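Local coordinates for chromosome partition protein Smc (Pyrococcus furiosus, PDB 5XNS) that probably drives chromosome condensation and partitioning through an ATP-hydrolysing, ABC-type head domain formed where its N- and C-terminal regions come together, at residues Leu7-Phe12 / Val20-Ser25; Leu66-Ser71 / Asp383-Val388; Lys78-Ala83 / Arg104-Asp109. All coordinates share one frame; numbering follows the deposited sequence.

Contact 1 of 3, residues Leu7-Phe12 / Val20-Ser25; sequences LELKGF and VVIPFS
Val20 opens the pairing with Leu9: Val20 N donates to Leu9 O at 2.8 Å, and Leu9 N returns a bond to Val20 O. This antiparallel hydrogen-bonded pair belongs to strands whose directions differ by 158°. Val20 O takes a CA-H...O contact from Glu8 CA at 3.4 Å, while the side chains of Val20 and Leu9 share one face of the sheet and both lean on Tyr15. Val21 follows as the partner of Glu8 in a non-hydrogen-bonded pair, CA to CA 4.6 Å, with both side chains on the opposite face. They lie alongside each other, and Val21 CG2 rests 4.0 Å from Glu8 OE2. The Glu8 chain runs extended past this methyl; its carboxylate makes long, weak ion pairs with Lys6 and Lys19 and a weak hydrogen bond with Tyr85. Ile22 restores the hydrogen-bonded pattern with Leu7: Ile22 N reaches Leu7 O at 2.8 Å in an almost straight bond (171°), whereas the return bond from Leu7 N to Ile22 O, 3.0 Å, is more bent, its donor tilted out of the carbonyl plane. The Ile22 side chain slants across to Leu9, and a chi2 of 149°, away from full staggering, carries its CD1 to within 3.5 Å of Leu9 CD1. Pro23, ending the strand, packs on Phe62 of the Segregation and condensation protein A chain. Phe24 comes back, setting the edge of its ring against Leu7, whose CB lies near the ring plane, 3.8 Å from Phe24 CE2. Leu7 packs on Ile46, Leu9 on Ala45 and Ile22 on Ile42 of helix 39-49, so this face is turned to the helix. The arrangement is a beta hairpin at the margin of the antiparallel sheet in the ABC-type ATPase head, packed on the helix that follows the P-loop.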
loop_
_atom_site.group_PDB
_atom_site.type_symbol
_atom_site.label_atom_id
_atom_site.label_comp_id
_atom_site.label_asym_id
_atom_site.label_seq_id
_atom_site.Cartn_x
_atom_site.Cartn_y
_atom_site.Cartn_z
ATOM N N LEU A 7 5.544 3.718 -13.293
ATOM C CA LEU A 7 5.776 2.285 -13.291
ATOM C C LEU A 7 5.997 1.890 -14.745
ATOM O O LEU A 7 5.228 2.305 -15.618
ATOM C CB LEU A 7 4.567 1.557 -12.688
ATOM C CG LEU A 7 4.620 0.092 -12.285
ATOM C CD1 LEU A 7 5.570 -0.140 -11.094
ATOM C CD2 LEU A 7 3.199 -0.374 -11.965
ATOM N N GLU A 8 7.062 1.138 -15.016
ATOM C CA GLU A 8 7.344 0.644 -16.362
ATOM C C GLU A 8 7.236 -0.875 -16.366
ATOM O O GLU A 8 7.832 -1.547 -15.521
ATOM C CB GLU A 8 8.726 1.095 -16.849
ATOM C CG GLU A 8 8.885 2.624 -16.823
ATOM C CD GLU A 8 10.172 3.132 -17.464
ATOM O OE1 GLU A 8 11.182 2.380 -17.486
ATOM O OE2 GLU A 8 10.173 4.311 -17.906
ATOM N N LEU A 9 6.449 -1.399 -17.299
ATOM C CA LEU A 9 6.154 -2.820 -17.411
ATOM C C LEU A 9 6.604 -3.292 -18.781
ATOM O O LEU A 9 6.319 -2.627 -19.785
ATOM C CB LEU A 9 4.652 -3.093 -17.245
ATOM C CG LEU A 9 4.071 -2.962 -15.827
ATOM C CD1 LEU A 9 3.874 -1.517 -15.476
ATOM C CD2 LEU A 9 2.759 -3.727 -15.719
ATOM N N LYS A 10 7.288 -4.438 -18.826
ATOM C CA LYS A 10 7.695 -5.030 -20.104
ATOM C C LYS A 10 7.664 -6.541 -19.961
ATOM O O LYS A 10 8.365 -7.088 -19.104
ATOM C CB LYS A 10 9.092 -4.571 -20.529
ATOM C CG LYS A 10 9.335 -4.718 -22.047
ATOM C CD LYS A 10 10.730 -4.290 -22.459
ATOM C CE LYS A 10 11.777 -5.279 -21.961
ATOM N NZ LYS A 10 13.107 -5.095 -22.621
ATOM N N GLY A 11 6.852 -7.206 -20.784
ATOM C CA GLY A 11 6.761 -8.651 -20.699
ATOM C C GLY A 11 6.080 -9.180 -19.455
ATOM O O GLY A 11 6.266 -10.352 -19.116
ATOM N N PHE A 12 5.291 -8.358 -18.763
ATOM C CA PHE A 12 4.699 -8.729 -17.477
ATOM C C PHE A 12 3.215 -8.987 -17.667
ATOM O O PHE A 12 2.472 -8.075 -18.051
ATOM C CB PHE A 12 4.917 -7.635 -16.433
ATOM C CG PHE A 12 4.340 -7.955 -15.082
ATOM C CD1 PHE A 12 5.088 -8.657 -14.139
ATOM C CD2 PHE A 12 3.056 -7.557 -14.747
ATOM C CE1 PHE A 12 4.561 -8.943 -12.884
ATOM C CE2 PHE A 12 2.527 -7.847 -13.495
ATOM C CZ PHE A 12 3.268 -8.540 -12.571
ATOM N N VAL A 20 5.538 -0.446 -21.443
ATOM C CA VAL A 20 4.352 0.371 -21.168
ATOM C C VAL A 20 4.623 1.195 -19.909
ATOM O O VAL A 20 5.010 0.647 -18.868
ATOM C CB VAL A 20 3.089 -0.497 -21.027
ATOM C CG1 VAL A 20 1.929 0.310 -20.469
ATOM C CG2 VAL A 20 2.697 -1.083 -22.395
ATOM N N VAL A 21 4.467 2.516 -20.011
ATOM C CA VAL A 21 4.752 3.431 -18.907
ATOM C C VAL A 21 3.440 3.928 -18.324
ATOM O O VAL A 21 2.600 4.480 -19.044
ATOM C CB VAL A 21 5.614 4.622 -19.337
ATOM C CG1 VAL A 21 5.993 5.439 -18.079
ATOM C CG2 VAL A 21 6.851 4.145 -20.105
ATOM N N ILE A 22 3.277 3.746 -17.018
ATOM C CA ILE A 22 2.080 4.125 -16.286
ATOM C C ILE A 22 2.449 5.292 -15.365
ATOM O O ILE A 22 3.159 5.094 -14.371
ATOM C CB ILE A 22 1.508 2.938 -15.501
ATOM C CG1 ILE A 22 0.974 1.915 -16.507
ATOM C CG2 ILE A 22 0.386 3.388 -14.569
ATOM C CD1 ILE A 22 1.061 0.522 -16.029
ATOM N N PRO A 23 2.036 6.514 -15.681
ATOM C CA PRO A 23 2.344 7.658 -14.820
ATOM C C PRO A 23 1.298 7.778 -13.719
ATOM O O PRO A 23 0.188 7.255 -13.823
ATOM C CB PRO A 23 2.263 8.844 -15.793
ATOM C CG PRO A 23 1.141 8.432 -16.733
ATOM C CD PRO A 23 1.218 6.908 -16.843
ATOM N N PHE A 24 1.676 8.460 -12.646
ATOM C CA PHE A 24 0.811 8.561 -11.479
ATOM C C PHE A 24 0.691 9.999 -11.003
ATOM O O PHE A 24 1.642 10.788 -11.081
ATOM C CB PHE A 24 1.331 7.699 -10.309
ATOM C CG PHE A 24 1.224 6.230 -10.554
ATOM C CD1 PHE A 24 -0.003 5.596 -10.471
ATOM C CD2 PHE A 24 2.342 5.481 -10.861
ATOM C CE1 PHE A 24 -0.118 4.240 -10.706
ATOM C CE2 PHE A 24 2.238 4.109 -11.091
ATOM C CZ PHE A 24 1.009 3.495 -11.013
ATOM N N SER A 25 -0.483 10.326 -10.472
ATOM C CA SER A 25 -0.609 11.547 -9.688
ATOM C C SER A 25 0.116 11.397 -8.358
ATOM O O SER A 25 0.061 10.346 -7.718
ATOM C CB SER A 25 -2.080 11.878 -9.439
ATOM O OG SER A 25 -2.193 12.911 -8.475
#

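Contact 2 of 3, residues Leu66-Ser71 / Asp383-Val388; sequences LIFAGS and DGVSKV
Ser71 and Gly384 bring the two backbones closest, CA to CA 5.5 Å, but no direct hydrogen bond joins the segments, which meet as loop against turn. Gly384 has positive phi, and a beta carbon there would push against Ser71 CB. Ser71 has the largest share of the contact. Its CB lies 3.4 Å from Asp383 O, and its OG, held between the backbone N and the carbonyl carbon (chi1 56°), comes to 3.3 Å from Val385 CG2. The same OG is 2.7 Å from a water, which donates to Asp383 O at 3.0 Å; one solvent molecule thus stitches the hydroxyl to the turn. Phe68 adds an apolar touch. With CG trans to the backbone N (chi1 179°), its ring extends toward the turn, and CZ meets Val385 CG2 at 4.1 Å, the two side chains crossing at about a right angle. Val385 CG2 is touched by both the serine and the ring. Gly384 O lies at the ring edge, near its plane, 4.0 Å from Phe68 CE1. Gly70 N sits over one ring face, toward the rim, so the loop folds back on its own phenylalanine. Just beyond, Ser386 OG bonds Ser14 OG and Ser37 O, the latter in the ATP-binding loop, and Lys387 forms a salt bridge with Glu49 of the Segregation and condensation protein A chain. Here the loop preceding strand 80-87 meets the turn between strands 375-381 and 386-392, a junction of N- and C-terminal parts that matches the composite ATP-binding-cassette head of SMC proteins.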
loop_
_atom_site.group_PDB
_atom_site.type_symbol
_atom_site.label_atom_id
_atom_site.label_comp_id
_atom_site.label_asym_id
_atom_site.label_seq_id
_atom_site.Cartn_x
_atom_site.Cartn_y
_atom_site.Cartn_z
ATOM N N LEU A 66 4.035 -15.205 -14.681
ATOM C CA LEU A 66 4.016 -13.751 -14.775
ATOM C C LEU A 66 4.629 -13.244 -16.078
ATOM O O LEU A 66 4.519 -12.048 -16.384
ATOM C CB LEU A 66 4.773 -13.138 -13.591
ATOM C CG LEU A 66 4.245 -13.450 -12.180
ATOM C CD1 LEU A 66 5.176 -12.897 -11.110
ATOM C CD2 LEU A 66 2.838 -12.911 -11.982
ATOM N N ILE A 67 5.298 -14.112 -16.833
ATOM C CA ILE A 67 5.982 -13.698 -18.049
ATOM C C ILE A 67 4.985 -13.683 -19.199
ATOM O O ILE A 67 4.269 -14.664 -19.430
ATOM C CB ILE A 67 7.167 -14.631 -18.340
ATOM C CG1 ILE A 67 8.027 -14.753 -17.070
ATOM C CG2 ILE A 67 7.958 -14.133 -19.579
ATOM C CD1 ILE A 67 9.202 -15.695 -17.194
ATOM N N PHE A 68 4.922 -12.561 -19.904
ATOM C CA PHE A 68 4.057 -12.445 -21.072
ATOM C C PHE A 68 4.215 -13.663 -21.988
ATOM O O PHE A 68 5.326 -14.000 -22.410
ATOM C CB PHE A 68 4.402 -11.157 -21.822
ATOM C CG PHE A 68 3.587 -10.943 -23.076
ATOM C CD1 PHE A 68 2.237 -10.665 -22.998
ATOM C CD2 PHE A 68 4.186 -11.010 -24.329
ATOM C CE1 PHE A 68 1.483 -10.456 -24.161
ATOM C CE2 PHE A 68 3.448 -10.808 -25.491
ATOM C CZ PHE A 68 2.094 -10.533 -25.413
ATOM N N ALA A 69 3.103 -14.332 -22.282
ATOM C CA ALA A 69 3.119 -15.605 -22.981
ATOM C C ALA A 69 2.937 -15.467 -24.486
ATOM O O ALA A 69 2.713 -16.477 -25.155
ATOM C CB ALA A 69 2.031 -16.517 -22.425
ATOM N N GLY A 70 3.008 -14.253 -25.028
ATOM C CA GLY A 70 2.771 -14.024 -26.439
ATOM C C GLY A 70 1.313 -13.732 -26.751
ATOM O O GLY A 70 0.402 -14.011 -25.969
ATOM N N SER A 71 1.093 -13.160 -27.933
ATOM C CA SER A 71 -0.244 -12.749 -28.344
ATOM C C SER A 71 -0.380 -12.931 -29.852
ATOM O O SER A 71 0.537 -13.411 -30.524
ATOM C CB SER A 71 -0.509 -11.298 -27.948
ATOM O OG SER A 71 0.507 -10.476 -28.508
ATOM N N ASP A 383 -5.825 -7.002 -28.766
ATOM C CA ASP A 383 -5.209 -8.190 -29.374
ATOM C C ASP A 383 -4.375 -8.959 -28.343
ATOM O O ASP A 383 -3.221 -9.340 -28.596
ATOM C CB ASP A 383 -4.362 -7.830 -30.609
ATOM C CG ASP A 383 -5.206 -7.390 -31.820
ATOM O OD1 ASP A 383 -6.097 -8.159 -32.259
ATOM O OD2 ASP A 383 -4.962 -6.267 -32.333
ATOM N N GLY A 384 -4.976 -9.194 -27.175
ATOM C CA GLY A 384 -4.297 -9.866 -26.086
ATOM C C GLY A 384 -3.173 -9.080 -25.456
ATOM O O GLY A 384 -2.372 -9.659 -24.718
ATOM N N VAL A 385 -3.086 -7.778 -25.711
ATOM C CA VAL A 385 -2.033 -6.941 -25.155
ATOM C C VAL A 385 -2.678 -5.717 -24.507
ATOM O O VAL A 385 -3.524 -5.054 -25.121
ATOM C CB VAL A 385 -1.015 -6.528 -26.233
ATOM C CG1 VAL A 385 0.125 -5.745 -25.616
ATOM C CG2 VAL A 385 -0.469 -7.769 -26.963
ATOM N N SER A 386 -2.291 -5.424 -23.269
ATOM C CA SER A 386 -2.859 -4.285 -22.559
ATOM C C SER A 386 -2.142 -3.000 -22.947
ATOM O O SER A 386 -0.915 -2.973 -23.068
ATOM C CB SER A 386 -2.764 -4.489 -21.041
ATOM O OG SER A 386 -3.556 -5.588 -20.622
ATOM N N LYS A 387 -2.907 -1.923 -23.108
ATOM C CA LYS A 387 -2.311 -0.617 -23.347
ATOM C C LYS A 387 -3.081 0.444 -22.565
ATOM O O LYS A 387 -4.214 0.219 -22.125
ATOM C CB LYS A 387 -2.282 -0.301 -24.851
ATOM C CG LYS A 387 -3.661 -0.139 -25.466
ATOM C CD LYS A 387 -3.935 1.331 -25.743
ATOM C CE LYS A 387 -5.325 1.538 -26.305
ATOM N NZ LYS A 387 -5.705 2.969 -26.196
ATOM N N VAL A 388 -2.460 1.617 -22.398
ATOM C CA VAL A 388 -2.987 2.619 -21.480
ATOM C C VAL A 388 -3.134 3.973 -22.158
ATOM O O VAL A 388 -2.409 4.320 -23.098
ATOM C CB VAL A 388 -2.124 2.763 -20.197
ATOM C CG1 VAL A 388 -1.804 1.392 -19.605
ATOM C CG2 VAL A 388 -0.858 3.556 -20.471
HETATM O O HOH W 1 -0.777 -8.894 -30.308
#

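Contact 3 of 3, residues Lys78-Ala83 / Arg104-Asp109; sequences KYAEVA and RRVYPD
Ala80 and Val106 form the tightly packed side of this antiparallel pairing. Val106 N donates to Ala80 O at 2.9 Å. Ala80 N donates in return to Val106 O. Beneath them Ala80 CB touches Val106 CG1 at 3.6 Å. Val82 and Arg104 make a second hydrogen-bonded pair on the same buried face, where Val82 packs on Ala45, Phe48 and Val49 of helix 39-49 and the Arg104 guanidinium bonds the carbonyls of Phe48 and Gly52. The other face holds a layer of polar and aromatic side chains. Arg105 NE grips Glu81 OE2 at 3.0 Å in a salt bridge; the oxygen lies in the guanidinium plane but is approached 51° out of its own carboxylate plane, and NH1 adds only a weak bond. Tyr79, its CG between backbone N and carbonyl carbon (chi1 55°), lays its ring against the guanidinium, with centres 4.3 Å apart and planes at 19°, an off-centre cation-pi stack. Arg105 CD completes the cover as a CH-pi contact, 4.1 Å from the Tyr79 ring centroid. Toward solvent the contact thins out: Tyr107 CD1 brushes Tyr79 CB at 3.7 Å, Tyr107 OH takes a weak bond from Arg105 NH2, and Pro108 CD abuts Lys78 O at 3.1 Å while the Lys78 ammonium extends off from the contact. A leucine in place of Arg105 would probably leave the Glu81 carboxylate with little more than a long, weak ion pair to Arg103, and the Tyr79 ring without the flat cationic group over one face. Since Tyr79 OH also bonds Lys10 NZ, the ring has positive groups at its face and its hydroxyl, and the nearby cations would be expected to favour an ionised Glu81.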
loop_
_atom_site.group_PDB
_atom_site.type_symbol
_atom_site.label_atom_id
_atom_site.label_comp_id
_atom_site.label_asym_id
_atom_site.label_seq_id
_atom_site.Cartn_x
_atom_site.Cartn_y
_atom_site.Cartn_z
ATOM N N LYS A 78 11.055 -13.110 -23.275
ATOM C CA LYS A 78 12.142 -13.862 -22.663
ATOM C C LYS A 78 12.120 -13.743 -21.143
ATOM O O LYS A 78 12.686 -14.598 -20.451
ATOM C CB LYS A 78 13.491 -13.358 -23.200
ATOM C CG LYS A 78 13.648 -13.400 -24.739
ATOM C CD LYS A 78 13.429 -14.801 -25.286
ATOM C CE LYS A 78 13.379 -14.815 -26.820
ATOM N NZ LYS A 78 13.134 -16.200 -27.345
ATOM N N TYR A 79 11.480 -12.703 -20.615
ATOM C CA TYR A 79 11.483 -12.437 -19.184
ATOM C C TYR A 79 10.428 -11.380 -18.898
ATOM O O TYR A 79 10.044 -10.610 -19.780
ATOM C CB TYR A 79 12.859 -11.971 -18.704
ATOM C CG TYR A 79 13.370 -10.768 -19.462
ATOM C CD1 TYR A 79 12.979 -9.479 -19.103
ATOM C CD2 TYR A 79 14.240 -10.916 -20.542
ATOM C CE1 TYR A 79 13.432 -8.376 -19.790
ATOM C CE2 TYR A 79 14.707 -9.812 -21.232
ATOM C CZ TYR A 79 14.289 -8.546 -20.854
ATOM O OH TYR A 79 14.738 -7.440 -21.533
ATOM N N ALA A 80 9.941 -11.377 -17.664
ATOM C CA ALA A 80 9.062 -10.315 -17.200
ATOM C C ALA A 80 9.902 -9.265 -16.503
ATOM O O ALA A 80 10.816 -9.596 -15.742
ATOM C CB ALA A 80 7.994 -10.858 -16.244
ATOM N N GLU A 81 9.598 -7.996 -16.767
ATOM C CA GLU A 81 10.331 -6.918 -16.124
ATOM C C GLU A 81 9.389 -5.828 -15.635
ATOM O O GLU A 81 8.463 -5.436 -16.346
ATOM C CB GLU A 81 11.348 -6.305 -17.073
ATOM C CG GLU A 81 12.162 -5.202 -16.428
ATOM C CD GLU A 81 13.074 -4.526 -17.425
ATOM O OE1 GLU A 81 12.545 -3.923 -18.395
ATOM O OE2 GLU A 81 14.309 -4.621 -17.239
ATOM N N VAL A 82 9.637 -5.332 -14.423
ATOM C CA VAL A 82 8.924 -4.175 -13.890
ATOM C C VAL A 82 9.927 -3.229 -13.238
ATOM O O VAL A 82 10.788 -3.660 -12.460
ATOM C CB VAL A 82 7.839 -4.583 -12.878
ATOM C CG1 VAL A 82 7.208 -3.328 -12.280
ATOM C CG2 VAL A 82 6.770 -5.495 -13.531
ATOM N N ALA A 83 9.813 -1.943 -13.540
ATOM C CA ALA A 83 10.607 -0.913 -12.885
ATOM C C ALA A 83 9.684 0.124 -12.252
ATOM O O ALA A 83 8.728 0.584 -12.885
ATOM C CB ALA A 83 11.549 -0.238 -13.878
ATOM N N ARG A 104 12.930 -5.175 -11.261
ATOM C CA ARG A 104 12.995 -6.619 -11.091
ATOM C C ARG A 104 12.704 -7.310 -12.419
ATOM O O ARG A 104 11.806 -6.893 -13.161
ATOM C CB ARG A 104 12.017 -7.120 -10.023
ATOM C CG ARG A 104 12.021 -8.625 -9.837
ATOM C CD ARG A 104 10.949 -9.065 -8.850
ATOM N NE ARG A 104 10.892 -10.519 -8.712
ATOM C CZ ARG A 104 10.043 -11.175 -7.919
ATOM N NH1 ARG A 104 9.163 -10.508 -7.174
ATOM N NH2 ARG A 104 10.077 -12.502 -7.874
ATOM N N ARG A 105 13.475 -8.357 -12.719
ATOM C CA ARG A 105 13.184 -9.279 -13.816
ATOM C C ARG A 105 13.029 -10.690 -13.280
ATOM O O ARG A 105 13.796 -11.117 -12.412
ATOM C CB ARG A 105 14.295 -9.334 -14.859
ATOM C CG ARG A 105 14.476 -8.116 -15.668
ATOM C CD ARG A 105 15.595 -8.365 -16.674
ATOM N NE ARG A 105 15.807 -7.175 -17.476
ATOM C CZ ARG A 105 16.752 -7.061 -18.393
ATOM N NH1 ARG A 105 16.866 -5.928 -19.066
ATOM N NH2 ARG A 105 17.581 -8.076 -18.616
ATOM N N VAL A 106 12.078 -11.436 -13.838
ATOM C CA VAL A 106 11.968 -12.859 -13.568
ATOM C C VAL A 106 12.047 -13.608 -14.899
ATOM O O VAL A 106 11.568 -13.125 -15.930
ATOM C CB VAL A 106 10.674 -13.179 -12.778
ATOM C CG1 VAL A 106 9.438 -12.852 -13.592
ATOM C CG2 VAL A 106 10.660 -14.626 -12.320
ATOM N N TYR A 107 12.681 -14.768 -14.880
ATOM C CA TYR A 107 12.971 -15.539 -16.084
ATOM C C TYR A 107 12.202 -16.856 -16.076
ATOM O O TYR A 107 11.721 -17.296 -15.025
ATOM C CB TYR A 107 14.480 -15.810 -16.175
ATOM C CG TYR A 107 15.329 -14.577 -16.436
ATOM C CD1 TYR A 107 15.608 -14.173 -17.737
ATOM C CD2 TYR A 107 15.866 -13.818 -15.385
ATOM C CE1 TYR A 107 16.390 -13.054 -17.998
ATOM C CE2 TYR A 107 16.657 -12.686 -15.646
ATOM C CZ TYR A 107 16.912 -12.319 -16.961
ATOM O OH TYR A 107 17.686 -11.213 -17.273
ATOM N N PRO A 108 12.044 -17.513 -17.233
ATOM C CA PRO A 108 11.279 -18.771 -17.241
ATOM C C PRO A 108 11.851 -19.834 -16.309
ATOM O O PRO A 108 11.098 -20.697 -15.835
ATOM C CB PRO A 108 11.334 -19.213 -18.715
ATOM C CG PRO A 108 11.576 -17.962 -19.473
ATOM C CD PRO A 108 12.466 -17.122 -18.593
ATOM N N ASP A 109 13.147 -19.801 -16.014
ATOM C CA ASP A 109 13.678 -20.783 -15.073
ATOM C C ASP A 109 13.318 -20.469 -13.625
ATOM O O ASP A 109 13.710 -21.237 -12.738
ATOM C CB ASP A 109 15.206 -20.937 -15.204
ATOM C CG ASP A 109 15.976 -19.664 -14.885
ATOM O OD1 ASP A 109 15.399 -18.674 -14.378
ATOM O OD2 ASP A 109 17.199 -19.668 -15.123
#

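Contacts 1 and 3 belong to one sheet, their centres about 14 Å apart: strands 3-10 and 80-87 are neighbours, joined by Glu8 N to Ala83 O and Lys10 O to Glu81 N, both 2.8 Å. Contact 2 lies about 13 Å from contact 1, centre to centre, and is tied to it by Gly11 O to Phe68 N at 2.7 Å. Its centre is also about 14 Å from that of contact 3, which it reaches through Ile67, whose CD1 packs 3.4 Å from Pro108 N. Each contact has a side chain near ATP-binding Asn41: about 6 Å for Leu9 and about 9 Å for Phe68 and Val82, side chain to side chain.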